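Local coordinates for protein Non-reducing end alpha-L-arabinofuranosidase BoGH43B (Bacteroides ovatus, PDB 5JOZ) that hydrolyses terminal non-reducing alpha-L-arabinofuranoside residues from the side branches of xyloglucan, turning its S units into X units, at residues R164-G169 / S209-Y214; F271-T276 / E293-P298; L389-D394 / V479-Y484; L401-R406 / V436-T441. One frame throughout, in Å; residues are numbered along the deposited sequence.

Overall arrangement
From the N terminus, interaction 1 comes first: closing a loop of 39 residues, it brings the end of strand 159-168 against the turn after strand 201-207 and joins two successive four-stranded sheets of the family 43 catalytic domain. Interaction 2 follows in series and closes a short loop of 16 residues, laying strand 294-296 over strand 269-277. The other two lie in the concanavalin A-like domain. Interaction 3 closes the longest loop, pairing strands 389-392 and 480-486; interaction 4 closes one of 29 residues nested inside it, packing one sheet of the sandwich on the other. Interactions 3 and 4 touch; the centres of interactions 1 and 4 are about 57 Å apart.

Interaction 1 of 4, residues R164-G169 / S209-Y214; sequences RKVASG and SPWGPY
At the surface of the family 43 beta-propeller, the last strand of one blade meets the turn that follows the third strand of the next, before its short outer strand 215-216. Residues 209-212 form a type I turn, and Ser-209 OG accepts from Trp-211 N, making an ST turn. This presents Trp-211 to Arg-164. Bent at chi3 (76°), the Arg-164 side chain crosses the indole obliquely, its CZ 4.7 Å from the centroid of the six-membered ring of Trp-211 and over its face, a cation-pi contact; the guanidinium and ring planes are 51° apart. Val-166 fills the middle: its CG1 lies 3.8 Å from Trp-211 CA, while its CB and CG2 run alongside CE1 of Tyr-214. The Tyr-214 ring has the carbonyl O of Val-166 at its edge, 3.5 Å from CD1, and Ala-167 CB packs on CD1. Tyr-214 OH turns back to its own loop and donates to Pro-210 O at 2.5 Å, from above the carbonyl plane. One water bridges the segments, donating to Val-166 O at 2.7 Å and accepting from Tyr-214 N at 2.9 Å. Residues 164-169 and 209-214 are thus held by apolar packing, a cation-pi pair and one water; beside them the blades are bonded directly, from Gln-205 NE2 to Ser-168 O. The indole and Ala-162 O, which accepts from NH2, probably stabilise the charge of Arg-164.

Interaction 2 of 4, residues F271-T276 / E293-P298; sequences FLAPVT and ETYLFP
Pro-274 lies on the ring of Tyr-295 as a CH-pi contact, with CD 3.4 Å from the ring centroid and 14° off its normal. CD sits over the ring centre, and Pro-274 CG reaches CD1 and CE1 of Tyr-295 at 3.7 Å each, so one side of the pyrrolidine covers the aromatic face while the two side chains cross obliquely. Tyr-295 reaches this position with CG anti to its carbonyl carbon (chi1 -77°), which sends the ring from strand 294-296 across to strand 269-277. The far end of the ring is flanked by Ala-273, whose CB is 4.0 Å from Tyr-295 OH. The hydroxyl itself is hydrogen-bonded to the backbone N of Gln-292, so the ring is held at tip and face. Leu-272 O comes within 3.7 Å of Tyr-295 CE2, and that carbonyl accepts a hydrogen bond from Asn-7 ND2. Beyond strand 294-296, Pro-298 CG makes a looser apolar contact with Leu-272 CD2, at 4.4 Å. The strand axes are 8.2 Å apart and inclined at 45°, a gap bridged mainly by the Tyr-295 ring. Strand 294-296 pairs with the N-terminal strand 4-6, whose Phe-5 touches Leu-272, Tyr-295 and Pro-298; Trp-250 of strand 249-256 lies against Leu-272, Pro-274 and Pro-298, and the contact packs this strand pair against the blade that runs from strand 234-243 to strand 283-284.

Interaction 3 of 4, residues L389-D394 / V479-Y484; sequences LVVRAD and VFIGMY
The guanidinium of Arg-392 has CA of Asp-394 over the centre of one face, 4.0 Å above its plane, and at the other end of the contact the ring of Tyr-484 meets a methyl of Val-390 obliquely. Phe-480 stacks on Tyr-35, and Tyr-484 on Phe-352. Arg-392, with CG anti to the backbone N and the chain extended to NE, carries its charge away from strand 480-484. There NH1 forms a salt bridge with Asp-395, NH2 one with Glu-34, and NE a hydrogen bond with Tyr-35 OH, so this buried charge is matched by two acids. Through Glu-34 and Tyr-35, Arg-392 and Phe-480 join this sandwich sheet to the catalytic domain. Between the strands the register is antiparallel. Val-390 and Gly-482 form one hydrogen-bonded pair, N of Val-390 to O of Gly-482 at 2.8 Å; Arg-392 and Phe-480 form the next, N of Arg-392 to O of Phe-480 at 2.8 Å with a nearly straight N-H...O angle of 173°. Gly-482 N and Phe-480 N return bonds to Val-390 O and Arg-392 O. On the face of Leu-389 and Val-391, Val-391 CG1 crosses Val-479 CG1 at 3.6 Å, and Leu-389 CD2 lies beside Met-483 CG. On the other face, Val-390 CG2 lies 3.6 Å from Tyr-484 CB. Strand 397-406 adjoins strand 389-392 on the side away from strand 480-486, itself flanked by strand 359-364. Ile-440 of the opposing sheet covers Leu-389, Val-391 and Ile-481 from the sandwich interior.

Interaction 4 of 4, residues L401-R406 / V436-T441; sequences LLITER and VILSIT
Val-436 opens the second strand and meets Ile-403 tip to tip: Ile-403 CD1 reaches Val-436 CB at 3.9 Å and lies 4.1 Å from its CG2. Ile-403 has CG1 anti to its carbonyl carbon and an extended chi2 (168°), which carries CD1 far enough to make that meeting. Leu-438, two residues on, points into the same interface and slides past Leu-401 in the opposite direction. Leu-438 CD1 rests 3.4 Å from the carbonyl O of Leu-401. Leu-438 CB and CD2 lie along Leu-401 CD2 and CG, respectively. A looser approach of Leu-438 CD1 to Ile-403 CG1 places this leucine between the two side chains of the first strand. Leu-401, with CG anti to its backbone N (chi1 175°), stretches CD2 over the backbone of Ser-439, 3.3 Å from its O; the side chain of Ser-439 itself points away from the interface. Ile-440 continues the alternation: its CG1 touches the same Leu-401 CD2 at 4.1 Å, so a single methyl spans Leu-438, Ser-439 and Ile-440. Phe-449 of strand 446-453 also packs on Ile-440, and Val-376, from the neighbour of strand 436-442, touches Ile-403 and Leu-438. The strand axes come no closer than 8.3 Å and their directions differ by 158°. Branched aliphatic side chains meeting across two facing antiparallel sheets, here with no bond between backbones, form the hydrophobic interior of a concanavalin A-like beta-sandwich.

Interaction 1 of 4, residues R164-G169 / S209-Y214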
loop_
_atom_site.group_PDB
_atom_site.type_symbol
_atom_site.label_atom_id
_atom_site.label_comp_id
_atom_site.label_asym_id
_atom_site.label_seq_id
_atom_site.Cartn_x
_atom_site.Cartn_y
_atom_site.Cartn_z
ATOM N N ARG A 164 0.766 -28.714 9.681
ATOM C CA ARG A 164 -0.305 -29.662 9.366
ATOM C C ARG A 164 -1.661 -28.958 9.246
ATOM O O ARG A 164 -1.877 -27.902 9.851
ATOM C CB ARG A 164 -0.366 -30.761 10.424
ATOM C CG ARG A 164 -0.970 -30.352 11.760
ATOM C CD ARG A 164 -0.443 -31.225 12.891
ATOM N NE ARG A 164 0.927 -30.848 13.247
ATOM C CZ ARG A 164 1.779 -31.593 13.952
ATOM N NH1 ARG A 164 1.436 -32.799 14.413
ATOM N NH2 ARG A 164 3.001 -31.118 14.199
ATOM N N LYS A 165 -2.564 -29.561 8.470
ATOM C CA LYS A 165 -3.943 -29.077 8.338
ATOM C C LYS A 165 -4.671 -29.148 9.693
ATOM O O LYS A 165 -4.696 -30.206 10.344
ATOM C CB LYS A 165 -4.692 -29.881 7.263
ATOM C CG LYS A 165 -6.164 -29.526 7.039
ATOM C CD LYS A 165 -6.748 -30.374 5.900
ATOM C CE LYS A 165 -8.273 -30.479 5.915
ATOM N NZ LYS A 165 -8.960 -29.315 5.282
ATOM N N VAL A 166 -5.217 -28.006 10.113
ATOM C CA VAL A 166 -6.010 -27.898 11.346
ATOM C C VAL A 166 -7.471 -27.482 11.108
ATOM O O VAL A 166 -8.334 -27.767 11.931
ATOM C CB VAL A 166 -5.370 -26.915 12.362
ATOM C CG1 VAL A 166 -3.985 -27.382 12.753
ATOM C CG2 VAL A 166 -5.311 -25.479 11.824
ATOM N N ALA A 167 -7.751 -26.782 10.014
ATOM C CA ALA A 167 -9.116 -26.314 9.727
ATOM C C ALA A 167 -9.202 -26.011 8.252
ATOM O O ALA A 167 -8.252 -26.263 7.531
ATOM C CB ALA A 167 -9.428 -25.066 10.549
ATOM N N SER A 168 -10.333 -25.480 7.802
ATOM C CA SER A 168 -10.447 -24.992 6.433
ATOM C C SER A 168 -11.367 -23.775 6.344
ATOM O O SER A 168 -11.874 -23.266 7.354
ATOM C CB SER A 168 -10.919 -26.130 5.514
ATOM O OG SER A 168 -12.325 -26.236 5.480
ATOM N N GLY A 169 -11.556 -23.289 5.127
ATOM C CA GLY A 169 -12.506 -22.219 4.882
ATOM C C GLY A 169 -13.909 -22.735 5.104
ATOM O O GLY A 169 -14.134 -23.948 5.091
ATOM N N SER A 209 -8.413 -26.746 21.357
ATOM C CA SER A 209 -7.012 -27.029 21.050
ATOM C C SER A 209 -6.525 -26.290 19.786
ATOM O O SER A 209 -7.288 -26.132 18.837
ATOM C CB SER A 209 -6.836 -28.545 20.872
ATOM O OG SER A 209 -5.673 -28.852 20.124
ATOM N N PRO A 210 -5.234 -25.885 19.751
ATOM C CA PRO A 210 -4.685 -25.281 18.530
ATOM C C PRO A 210 -4.866 -26.139 17.283
ATOM O O PRO A 210 -5.117 -25.607 16.190
ATOM C CB PRO A 210 -3.179 -25.164 18.826
ATOM C CG PRO A 210 -3.021 -25.325 20.293
ATOM C CD PRO A 210 -4.182 -26.152 20.755
ATOM N N TRP A 211 -4.755 -27.458 17.463
ATOM C CA TRP A 211 -4.705 -28.406 16.354
ATOM C C TRP A 211 -6.082 -28.851 15.888
ATOM O O TRP A 211 -6.178 -29.702 15.003
ATOM C CB TRP A 211 -3.823 -29.624 16.722
ATOM C CG TRP A 211 -2.518 -29.204 17.366
ATOM C CD1 TRP A 211 -2.206 -29.253 18.701
ATOM C CD2 TRP A 211 -1.393 -28.609 16.716
ATOM N NE1 TRP A 211 -0.948 -28.741 18.913
ATOM C CE2 TRP A 211 -0.425 -28.339 17.715
ATOM C CE3 TRP A 211 -1.105 -28.274 15.385
ATOM C CZ2 TRP A 211 0.815 -27.765 17.422
ATOM C CZ3 TRP A 211 0.130 -27.704 15.090
ATOM C CH2 TRP A 211 1.077 -27.458 16.106
ATOM N N GLY A 212 -7.142 -28.292 16.471
ATOM C CA GLY A 212 -8.509 -28.573 16.031
ATOM C C GLY A 212 -9.163 -29.724 16.784
ATOM O O GLY A 212 -8.577 -30.242 17.732
ATOM N N PRO A 213 -10.368 -30.143 16.383
ATOM C CA PRO A 213 -11.108 -29.584 15.258
ATOM C C PRO A 213 -11.792 -28.251 15.596
ATOM O O PRO A 213 -12.164 -28.010 16.751
ATOM C CB PRO A 213 -12.148 -30.670 14.976
ATOM C CG PRO A 213 -12.451 -31.230 16.326
ATOM C CD PRO A 213 -11.202 -31.077 17.164
ATOM N N TYR A 214 -11.938 -27.402 14.582
ATOM C CA TYR A 214 -12.535 -26.079 14.737
ATOM C C TYR A 214 -13.979 -26.114 14.300
ATOM O O TYR A 214 -14.326 -26.822 13.349
ATOM C CB TYR A 214 -11.780 -25.030 13.912
ATOM C CG TYR A 214 -10.432 -24.660 14.487
ATOM C CD1 TYR A 214 -9.340 -25.525 14.366
ATOM C CD2 TYR A 214 -10.244 -23.457 15.161
ATOM C CE1 TYR A 214 -8.102 -25.203 14.894
ATOM C CE2 TYR A 214 -9.010 -23.121 15.700
ATOM C CZ TYR A 214 -7.940 -23.991 15.558
ATOM O OH TYR A 214 -6.716 -23.658 16.074
HETATM O O HOH W 1 -10.956 -28.376 12.087
#

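Interaction 2 of 4, residues F271-T276 / E293-P298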
loop_
_atom_site.group_PDB
_atom_site.type_symbol
_atom_site.label_atom_id
_atom_site.label_comp_id
_atom_site.label_asym_id
_atom_site.label_seq_id
_atom_site.Cartn_x
_atom_site.Cartn_y
_atom_site.Cartn_z
ATOM N N PHE A 271 -9.271 0.449 7.330
ATOM C CA PHE A 271 -10.447 0.839 8.087
ATOM C C PHE A 271 -10.316 0.355 9.530
ATOM O O PHE A 271 -9.495 -0.517 9.841
ATOM C CB PHE A 271 -11.701 0.232 7.447
ATOM C CG PHE A 271 -12.006 0.771 6.072
ATOM C CD1 PHE A 271 -11.296 0.335 4.964
ATOM C CD2 PHE A 271 -13.001 1.727 5.892
ATOM C CE1 PHE A 271 -11.566 0.838 3.699
ATOM C CE2 PHE A 271 -13.281 2.237 4.637
ATOM C CZ PHE A 271 -12.564 1.789 3.532
ATOM N N LEU A 272 -11.149 0.926 10.396
ATOM C CA LEU A 272 -11.162 0.627 11.832
ATOM C C LEU A 272 -12.597 0.383 12.266
ATOM O O LEU A 272 -13.480 1.187 11.945
ATOM C CB LEU A 272 -10.589 1.814 12.612
ATOM C CG LEU A 272 -10.445 1.686 14.134
ATOM C CD1 LEU A 272 -9.500 0.540 14.493
ATOM C CD2 LEU A 272 -9.917 2.993 14.695
ATOM N N ALA A 273 -12.843 -0.716 12.981
ATOM C CA ALA A 273 -14.181 -0.990 13.507
ATOM C C ALA A 273 -14.140 -1.627 14.902
ATOM O O ALA A 273 -13.264 -2.442 15.176
ATOM C CB ALA A 273 -14.952 -1.870 12.535
ATOM N N PRO A 274 -15.093 -1.258 15.782
ATOM C CA PRO A 274 -15.176 -1.876 17.090
ATOM C C PRO A 274 -15.748 -3.286 16.980
ATOM O O PRO A 274 -16.660 -3.524 16.192
ATOM C CB PRO A 274 -16.137 -0.958 17.845
ATOM C CG PRO A 274 -17.062 -0.448 16.788
ATOM C CD PRO A 274 -16.257 -0.382 15.522
ATOM N N VAL A 275 -15.180 -4.202 17.759
ATOM C CA VAL A 275 -15.568 -5.607 17.778
ATOM C C VAL A 275 -16.205 -5.896 19.130
ATOM O O VAL A 275 -15.636 -5.583 20.167
ATOM C CB VAL A 275 -14.330 -6.512 17.578
ATOM C CG1 VAL A 275 -14.688 -7.991 17.720
ATOM C CG2 VAL A 275 -13.704 -6.237 16.223
ATOM N N THR A 276 -17.379 -6.506 19.110
ATOM C CA THR A 276 -18.111 -6.853 20.327
ATOM C C THR A 276 -18.232 -8.363 20.450
ATOM O O THR A 276 -18.557 -9.018 19.486
ATOM C CB THR A 276 -19.509 -6.251 20.257
ATOM O OG1 THR A 276 -19.382 -4.875 19.883
ATOM C CG2 THR A 276 -20.232 -6.376 21.606
ATOM N N GLU A 293 -19.206 4.481 8.398
ATOM C CA GLU A 293 -18.469 5.687 8.023
ATOM C C GLU A 293 -17.834 6.367 9.206
ATOM O O GLU A 293 -16.699 6.829 9.112
ATOM C CB GLU A 293 -19.375 6.693 7.298
ATOM N N THR A 294 -18.570 6.455 10.310
ATOM C CA THR A 294 -18.046 7.057 11.535
ATOM C C THR A 294 -18.374 6.160 12.731
ATOM O O THR A 294 -19.268 5.313 12.666
ATOM C CB THR A 294 -18.582 8.501 11.767
ATOM O OG1 THR A 294 -19.925 8.459 12.236
ATOM C CG2 THR A 294 -18.558 9.340 10.492
ATOM N N TYR A 295 -17.622 6.340 13.813
ATOM C CA TYR A 295 -17.840 5.596 15.062
ATOM C C TYR A 295 -17.440 6.486 16.214
ATOM O O TYR A 295 -16.642 7.405 16.053
ATOM C CB TYR A 295 -16.957 4.326 15.161
ATOM C CG TYR A 295 -17.380 3.141 14.353
ATOM C CD1 TYR A 295 -18.421 2.327 14.773
ATOM C CD2 TYR A 295 -16.709 2.800 13.185
ATOM C CE1 TYR A 295 -18.814 1.219 14.034
ATOM C CE2 TYR A 295 -17.093 1.697 12.428
ATOM C CZ TYR A 295 -18.141 0.908 12.853
ATOM O OH TYR A 295 -18.509 -0.185 12.100
ATOM N N LEU A 296 -17.952 6.149 17.387
ATOM C CA LEU A 296 -17.434 6.657 18.634
ATOM C C LEU A 296 -15.940 6.277 18.760
ATOM O O LEU A 296 -15.506 5.181 18.343
ATOM C CB LEU A 296 -18.225 6.084 19.820
ATOM C CG LEU A 296 -19.712 6.465 19.954
ATOM C CD1 LEU A 296 -20.420 5.514 20.917
ATOM C CD2 LEU A 296 -19.878 7.910 20.407
ATOM N N PHE A 297 -15.185 7.195 19.358
ATOM C CA PHE A 297 -13.733 7.116 19.452
ATOM C C PHE A 297 -13.344 5.944 20.359
ATOM O O PHE A 297 -14.066 5.644 21.312
ATOM C CB PHE A 297 -13.196 8.438 20.027
ATOM C CG PHE A 297 -11.799 8.781 19.599
ATOM C CD1 PHE A 297 -11.562 9.336 18.340
ATOM C CD2 PHE A 297 -10.726 8.588 20.460
ATOM C CE1 PHE A 297 -10.283 9.658 17.940
ATOM C CE2 PHE A 297 -9.440 8.910 20.067
ATOM C CZ PHE A 297 -9.217 9.451 18.808
ATOM N N PRO A 298 -12.220 5.257 20.064
ATOM C CA PRO A 298 -11.694 4.258 21.005
ATOM C C PRO A 298 -11.483 4.808 22.414
ATOM O O PRO A 298 -11.342 6.013 22.579
ATOM C CB PRO A 298 -10.349 3.884 20.384
ATOM C CG PRO A 298 -10.566 4.046 18.932
ATOM C CD PRO A 298 -11.453 5.258 18.807
#

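Interaction 3 of 4, residues L389-D394 / V479-Y484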
loop_
_atom_site.group_PDB
_atom_site.type_symbol
_atom_site.label_atom_id
_atom_site.label_comp_id
_atom_site.label_asym_id
_atom_site.label_seq_id
_atom_site.Cartn_x
_atom_site.Cartn_y
_atom_site.Cartn_z
ATOM N N LEU A 389 5.686 14.609 -14.488
ATOM C CA LEU A 389 4.838 13.908 -13.534
ATOM C C LEU A 389 4.045 12.810 -14.203
ATOM O O LEU A 389 3.674 12.922 -15.368
ATOM C CB LEU A 389 3.873 14.871 -12.849
ATOM C CG LEU A 389 4.507 16.059 -12.135
ATOM C CD1 LEU A 389 3.438 16.902 -11.471
ATOM C CD2 LEU A 389 5.577 15.625 -11.135
ATOM N N VAL A 390 3.785 11.742 -13.449
ATOM C CA VAL A 390 3.039 10.593 -13.952
ATOM C C VAL A 390 1.968 10.159 -12.949
ATOM O O VAL A 390 2.217 10.122 -11.738
ATOM C CB VAL A 390 3.986 9.410 -14.271
ATOM C CG1 VAL A 390 3.205 8.153 -14.671
ATOM C CG2 VAL A 390 4.944 9.820 -15.384
ATOM N N VAL A 391 0.783 9.858 -13.480
ATOM C CA VAL A 391 -0.273 9.171 -12.762
ATOM C C VAL A 391 -0.104 7.724 -13.186
ATOM O O VAL A 391 -0.350 7.383 -14.344
ATOM C CB VAL A 391 -1.674 9.704 -13.155
ATOM C CG1 VAL A 391 -2.765 9.000 -12.376
ATOM C CG2 VAL A 391 -1.758 11.212 -12.928
ATOM N N ARG A 392 0.358 6.887 -12.261
ATOM C CA ARG A 392 0.615 5.484 -12.544
ATOM C C ARG A 392 -0.446 4.643 -11.891
ATOM O O ARG A 392 -0.725 4.829 -10.717
ATOM C CB ARG A 392 1.979 5.060 -12.001
ATOM C CG ARG A 392 2.205 3.543 -11.875
ATOM C CD ARG A 392 3.604 3.323 -11.329
ATOM N NE ARG A 392 3.924 1.916 -11.116
ATOM C CZ ARG A 392 4.307 1.065 -12.067
ATOM N NH1 ARG A 392 4.450 1.456 -13.342
ATOM N NH2 ARG A 392 4.567 -0.196 -11.735
ATOM N N ALA A 393 -1.014 3.715 -12.662
ATOM C CA ALA A 393 -1.760 2.580 -12.121
ATOM C C ALA A 393 -0.878 1.332 -12.157
ATOM O O ALA A 393 -0.703 0.649 -11.147
ATOM C CB ALA A 393 -3.034 2.376 -12.908
ATOM N N ASP A 394 -0.313 1.042 -13.320
ATOM C CA ASP A 394 0.667 -0.043 -13.468
ATOM C C ASP A 394 1.550 0.243 -14.701
ATOM O O ASP A 394 1.492 1.343 -15.250
ATOM C CB ASP A 394 -0.036 -1.428 -13.505
ATOM C CG ASP A 394 -1.034 -1.572 -14.660
ATOM O OD1 ASP A 394 -0.734 -1.121 -15.774
ATOM O OD2 ASP A 394 -2.126 -2.155 -14.461
ATOM N N VAL A 479 -3.485 4.037 -7.447
ATOM C CA VAL A 479 -2.720 5.066 -8.157
ATOM C C VAL A 479 -1.582 5.682 -7.322
ATOM O O VAL A 479 -1.757 6.010 -6.146
ATOM C CB VAL A 479 -3.663 6.190 -8.660
ATOM C CG1 VAL A 479 -2.877 7.400 -9.152
ATOM C CG2 VAL A 479 -4.575 5.659 -9.767
ATOM N N PHE A 480 -0.422 5.837 -7.947
ATOM C CA PHE A 480 0.643 6.680 -7.406
ATOM C C PHE A 480 0.826 7.857 -8.338
ATOM O O PHE A 480 0.734 7.702 -9.557
ATOM C CB PHE A 480 1.960 5.922 -7.321
ATOM C CG PHE A 480 2.084 5.050 -6.119
ATOM C CD1 PHE A 480 1.271 3.947 -5.970
ATOM C CD2 PHE A 480 3.031 5.316 -5.147
ATOM C CE1 PHE A 480 1.387 3.113 -4.860
ATOM C CE2 PHE A 480 3.154 4.491 -4.034
ATOM C CZ PHE A 480 2.329 3.384 -3.895
ATOM N N ILE A 481 1.104 9.017 -7.768
ATOM C CA ILE A 481 1.461 10.204 -8.542
ATOM C C ILE A 481 2.920 10.462 -8.222
ATOM O O ILE A 481 3.298 10.468 -7.052
ATOM C CB ILE A 481 0.542 11.392 -8.208
ATOM C CG1 ILE A 481 -0.903 10.987 -8.551
ATOM C CG2 ILE A 481 0.959 12.649 -8.967
ATOM C CD1 ILE A 481 -1.924 12.097 -8.538
ATOM N N GLY A 482 3.743 10.631 -9.259
ATOM C CA GLY A 482 5.178 10.745 -9.070
ATOM C C GLY A 482 5.971 11.488 -10.125
ATOM O O GLY A 482 5.528 11.664 -11.256
ATOM N N MET A 483 7.169 11.893 -9.721
ATOM C CA MET A 483 8.170 12.498 -10.604
ATOM C C MET A 483 8.787 11.390 -11.445
ATOM O O MET A 483 8.929 10.255 -10.981
ATOM C CB MET A 483 9.248 13.208 -9.784
ATOM C CG MET A 483 8.695 14.351 -8.950
ATOM S SD MET A 483 9.782 14.951 -7.656
ATOM C CE MET A 483 9.692 13.600 -6.485
ATOM N N TYR A 484 9.145 11.723 -12.676
ATOM C CA TYR A 484 9.567 10.724 -13.655
ATOM C C TYR A 484 10.535 11.319 -14.672
ATOM O O TYR A 484 10.370 12.467 -15.082
ATOM C CB TYR A 484 8.336 10.176 -14.376
ATOM C CG TYR A 484 8.613 9.131 -15.425
ATOM C CD1 TYR A 484 9.114 7.886 -15.068
ATOM C CD2 TYR A 484 8.343 9.371 -16.784
ATOM C CE1 TYR A 484 9.345 6.902 -16.021
ATOM C CE2 TYR A 484 8.573 8.392 -17.749
ATOM C CZ TYR A 484 9.077 7.159 -17.357
ATOM O OH TYR A 484 9.330 6.168 -18.276
#

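Interaction 4 of 4, residues L401-R406 / V436-T441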
loop_
_atom_site.group_PDB
_atom_site.type_symbol
_atom_site.label_atom_id
_atom_site.label_comp_id
_atom_site.label_asym_id
_atom_site.label_seq_id
_atom_site.Cartn_x
_atom_site.Cartn_y
_atom_site.Cartn_z
ATOM N N LEU A 401 2.490 13.478 -17.759
ATOM C CA LEU A 401 2.578 14.916 -17.994
ATOM C C LEU A 401 4.061 15.290 -18.062
ATOM O O LEU A 401 4.685 15.574 -17.032
ATOM C CB LEU A 401 1.835 15.694 -16.910
ATOM C CG LEU A 401 1.954 17.218 -16.963
ATOM C CD1 LEU A 401 1.440 17.756 -18.283
ATOM C CD2 LEU A 401 1.226 17.844 -15.789
ATOM N N LEU A 402 4.614 15.288 -19.281
ATOM C CA LEU A 402 6.066 15.375 -19.487
ATOM C C LEU A 402 6.521 16.558 -20.323
ATOM O O LEU A 402 5.785 17.051 -21.174
ATOM C CB LEU A 402 6.571 14.101 -20.156
ATOM C CG LEU A 402 6.133 12.781 -19.515
ATOM C CD1 LEU A 402 6.606 11.595 -20.343
ATOM C CD2 LEU A 402 6.630 12.666 -18.082
ATOM N N ILE A 403 7.755 16.990 -20.055
ATOM C CA ILE A 403 8.492 17.928 -20.872
ATOM C C ILE A 403 9.377 17.102 -21.781
ATOM O O ILE A 403 10.106 16.224 -21.299
ATOM C CB ILE A 403 9.414 18.836 -20.032
ATOM C CG1 ILE A 403 8.594 19.656 -19.046
ATOM C CG2 ILE A 403 10.254 19.752 -20.941
ATOM C CD1 ILE A 403 9.427 20.344 -17.999
ATOM N N THR A 404 9.325 17.406 -23.079
ATOM C CA THR A 404 10.114 16.712 -24.113
ATOM C C THR A 404 10.402 17.679 -25.283
ATOM O O THR A 404 10.119 18.885 -25.178
ATOM C CB THR A 404 9.380 15.436 -24.601
ATOM O OG1 THR A 404 10.201 14.711 -25.525
ATOM C CG2 THR A 404 8.063 15.769 -25.262
ATOM N N GLU A 405 10.959 17.156 -26.378
ATOM C CA GLU A 405 11.280 17.945 -27.570
ATOM C C GLU A 405 10.508 17.353 -28.747
ATOM O O GLU A 405 10.553 16.150 -28.981
ATOM C CB GLU A 405 12.793 17.930 -27.837
ATOM C CG GLU A 405 13.305 18.998 -28.812
ATOM C CD GLU A 405 13.522 20.377 -28.181
ATOM O OE1 GLU A 405 13.846 21.322 -28.931
ATOM O OE2 GLU A 405 13.381 20.540 -26.943
ATOM N N ARG A 406 9.780 18.199 -29.464
ATOM C CA ARG A 406 9.021 17.783 -30.628
ATOM C C ARG A 406 9.293 18.759 -31.747
ATOM O O ARG A 406 9.051 19.949 -31.599
ATOM C CB ARG A 406 7.519 17.760 -30.310
ATOM C CG ARG A 406 7.069 16.608 -29.419
ATOM C CD ARG A 406 7.128 15.262 -30.145
ATOM N NE ARG A 406 6.849 14.113 -29.277
ATOM C CZ ARG A 406 7.725 13.493 -28.482
ATOM N NH1 ARG A 406 8.983 13.898 -28.371
ATOM N NH2 ARG A 406 7.328 12.448 -27.774
ATOM N N VAL A 436 9.561 25.183 -15.209
ATOM C CA VAL A 436 8.187 24.848 -15.586
ATOM C C VAL A 436 7.491 24.247 -14.378
ATOM O O VAL A 436 8.046 23.388 -13.689
ATOM C CB VAL A 436 8.122 23.863 -16.777
ATOM C CG1 VAL A 436 6.678 23.603 -17.208
ATOM C CG2 VAL A 436 8.917 24.402 -17.946
ATOM N N ILE A 437 6.284 24.731 -14.104
ATOM C CA ILE A 437 5.453 24.168 -13.063
ATOM C C ILE A 437 4.485 23.255 -13.760
ATOM O O ILE A 437 3.685 23.713 -14.577
ATOM C CB ILE A 437 4.676 25.237 -12.278
ATOM C CG1 ILE A 437 5.657 26.167 -11.556
ATOM C CG2 ILE A 437 3.711 24.559 -11.298
ATOM C CD1 ILE A 437 5.005 27.347 -10.861
ATOM N N LEU A 438 4.583 21.964 -13.445
ATOM C CA LEU A 438 3.672 20.954 -13.947
ATOM C C LEU A 438 2.697 20.656 -12.851
ATOM O O LEU A 438 3.088 20.537 -11.698
ATOM C CB LEU A 438 4.424 19.684 -14.310
ATOM C CG LEU A 438 5.423 19.772 -15.452
ATOM C CD1 LEU A 438 6.054 18.407 -15.628
ATOM C CD2 LEU A 438 4.789 20.231 -16.755
ATOM N N SER A 439 1.434 20.497 -13.214
ATOM C CA SER A 439 0.357 20.455 -12.239
ATOM C C SER A 439 -0.690 19.398 -12.632
ATOM O O SER A 439 -1.050 19.273 -13.804
ATOM C CB SER A 439 -0.246 21.856 -12.126
ATOM O OG SER A 439 -0.775 22.092 -10.843
ATOM N N ILE A 440 -1.119 18.601 -11.653
ATOM C CA ILE A 440 -2.182 17.616 -11.830
ATOM C C ILE A 440 -3.189 17.847 -10.729
ATOM O O ILE A 440 -2.828 17.837 -9.558
ATOM C CB ILE A 440 -1.684 16.167 -11.703
ATOM C CG1 ILE A 440 -0.598 15.879 -12.746
ATOM C CG2 ILE A 440 -2.850 15.184 -11.838
ATOM C CD1 ILE A 440 0.279 14.712 -12.381
ATOM N N THR A 441 -4.441 18.066 -11.113
ATOM C CA THR A 441 -5.523 18.245 -10.166
ATOM C C THR A 441 -6.501 17.096 -10.372
ATOM O O THR A 441 -6.628 16.564 -11.484
ATOM C CB THR A 441 -6.222 19.615 -10.325
ATOM O OG1 THR A 441 -7.013 19.631 -11.515
ATOM C CG2 THR A 441 -5.203 20.738 -10.370
#